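Local coordinates for protein PTS system, IIA component (Enterococcus faecalis, PDB 3BED) that probably transfers phosphoryl groups as the IIA subunit of a mannose/sorbose-specific sugar phosphotransferase system, at residues A17-L21 with D33-S38. Sequence-based numbering, arbitrary orientation. Where two conformers were deposited one is given.
Sequences AEETL and DAAIVS
Residues 17-21 form a helical turn near the start of helix 16-28, in which Leu21 N donates a hydrogen bond to Ala17 O at 3.0 Å. Residues 33-38 are extended: Asp33 and Ala34 lead into strand 35-39, of which 35-38 lie here. The helix packs over the strand, its axis 8.4 Å from the strand axis at closest approach. Their N-to-C directions are 149° apart, so they run roughly antiparallel. This is the helix-to-second-strand packing of a beta-alpha-beta unit, in which strand 7-13, helix 16-28 and strand 35-39 follow one another. Strand 35-39 is parallel to strand 7-13 and is joined to it by backbone hydrogen bonds of Ala35 and Val37. In register, Glu18 CA is 6.1 Å from Ile36 CA and Leu21 CA is 7.2 Å from Ala34 CA. Ala34, Ile36 and Ser38 point their CA-to-CB bonds toward the helix. Ala35 and Val37 point away and touch helix 44-59 on the other face of the sheet. Ile36 (m, m) fits between Ala17 and Leu21. Its CG2 lies 4.3 Å from Ala17 CB and its CD1 3.9 Å from Leu21 CD2. Leu21 (t, p) also covers Ala34, with its CD1 4.1 Å from Ala34 CB and its CD2 3.4 Å from Ala34 O. Ala17 and Ile36 both also touch Leu10 of strand 7-13, which continues this apolar layer. The Glu18 carboxylate forms a salt bridge with Arg15. At the Ser38 end the contact becomes polar. One water accepts a hydrogen bond from Glu18 N at 2.9 Å and is also hydrogen-bonded to Ser38 OG, 2.5 Å from the water oxygen.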
loop_
_atom_site.group_PDB
_atom_site.type_symbol
_atom_site.label_atom_id
_atom_site.label_comp_id
_atom_site.label_asym_id
_atom_site.label_seq_id
_atom_site.Cartn_x
_atom_site.Cartn_y
_atom_site.Cartn_z
ATOM N N ALA A 17 3.771 -5.813 -3.993
ATOM C CA ALA A 17 4.717 -6.019 -2.877
ATOM C C ALA A 17 6.126 -5.728 -3.381
ATOM O O ALA A 17 6.918 -5.080 -2.693
ATOM C CB ALA A 17 4.651 -7.447 -2.338
ATOM N N GLU A 18 6.452 -6.239 -4.571
ATOM C CA GLU A 18 7.769 -6.032 -5.163
ATOM C C GLU A 18 8.114 -4.545 -5.194
ATOM O O GLU A 18 9.186 -4.135 -4.779
ATOM C CB GLU A 18 7.759 -6.572 -6.588
ATOM C CG GLU A 18 9.028 -6.392 -7.332
ATOM C CD GLU A 18 9.080 -7.338 -8.503
ATOM O OE1 GLU A 18 8.395 -7.070 -9.508
ATOM O OE2 GLU A 18 9.790 -8.356 -8.412
ATOM N N GLU A 19 7.184 -3.736 -5.716
ATOM C CA GLU A 19 7.482 -2.312 -5.841
ATOM C C GLU A 19 7.419 -1.591 -4.500
ATOM O O GLU A 19 8.052 -0.564 -4.334
ATOM C CB GLU A 19 6.532 -1.633 -6.863
ATOM C CG GLU A 19 6.742 -2.177 -8.288
ATOM C CD GLU A 19 8.125 -1.846 -8.852
ATOM O OE1 GLU A 19 8.866 -1.000 -8.264
ATOM O OE2 GLU A 19 8.488 -2.468 -9.885
ATOM N N THR A 20 6.631 -2.123 -3.566
ATOM C CA THR A 20 6.629 -1.565 -2.211
ATOM C C THR A 20 8.027 -1.695 -1.592
ATOM O O THR A 20 8.525 -0.728 -0.980
ATOM C CB THR A 20 5.563 -2.230 -1.329
ATOM O OG1 THR A 20 4.281 -2.058 -1.945
ATOM C CG2 THR A 20 5.507 -1.555 0.031
ATOM N N LEU A 21 8.644 -2.879 -1.729
ATOM C CA LEU A 21 10.017 -3.041 -1.243
ATOM C C LEU A 21 10.985 -2.070 -1.940
ATOM O O LEU A 21 11.807 -1.451 -1.294
ATOM C CB LEU A 21 10.496 -4.493 -1.413
ATOM C CG LEU A 21 11.916 -4.766 -0.910
ATOM C CD1 LEU A 21 12.061 -4.446 0.572
ATOM C CD2 LEU A 21 12.342 -6.214 -1.227
ATOM N N ASP A 33 15.316 -5.083 3.529
ATOM C CA ASP A 33 15.357 -6.366 2.853
ATOM C C ASP A 33 14.138 -7.207 3.191
ATOM O O ASP A 33 13.690 -7.257 4.354
ATOM C CB ASP A 33 16.638 -7.129 3.193
ATOM C CG ASP A 33 16.938 -8.217 2.182
ATOM O OD1 ASP A 33 16.400 -8.169 1.033
ATOM O OD2 ASP A 33 17.708 -9.138 2.541
ATOM N N ALA A 34 13.604 -7.856 2.168
ATOM C CA ALA A 34 12.467 -8.751 2.347
ATOM C C ALA A 34 12.436 -9.693 1.187
ATOM O O ALA A 34 12.878 -9.338 0.067
ATOM C CB ALA A 34 11.129 -7.973 2.451
ATOM N N ALA A 35 11.983 -10.913 1.440
ATOM C CA ALA A 35 11.619 -11.795 0.322
ATOM C C ALA A 35 10.271 -11.322 -0.194
ATOM O O ALA A 35 9.565 -10.591 0.495
ATOM C CB ALA A 35 11.540 -13.235 0.794
ATOM N N ILE A 36 9.961 -11.696 -1.431
ATOM C CA ILE A 36 8.712 -11.234 -2.058
ATOM C C ILE A 36 7.994 -12.415 -2.649
ATOM O O ILE A 36 8.625 -13.281 -3.264
ATOM C CB ILE A 36 9.035 -10.253 -3.247
ATOM C CG1 ILE A 36 9.790 -8.995 -2.754
ATOM C CG2 ILE A 36 7.795 -9.898 -4.001
ATOM C CD1 ILE A 36 8.981 -8.123 -1.731
ATOM N N VAL A 37 6.674 -12.458 -2.476
ATOM C CA VAL A 37 5.797 -13.326 -3.304
ATOM C C VAL A 37 4.861 -12.440 -4.114
ATOM O O VAL A 37 4.076 -11.646 -3.539
ATOM C CB VAL A 37 4.946 -14.286 -2.473
ATOM C CG1 VAL A 37 4.002 -15.125 -3.391
ATOM C CG2 VAL A 37 5.846 -15.169 -1.609
ATOM N N SER A 38 4.983 -12.581 -5.426
ATOM C CA SER A 38 4.174 -11.874 -6.411
ATOM C C SER A 38 3.250 -12.893 -7.048
ATOM O O SER A 38 3.703 -13.752 -7.854
ATOM C CB SER A 38 5.095 -11.292 -7.486
ATOM O OG SER A 38 5.881 -10.244 -6.915
HETATM O O HOH W 1 4.865 -8.453 -5.519
#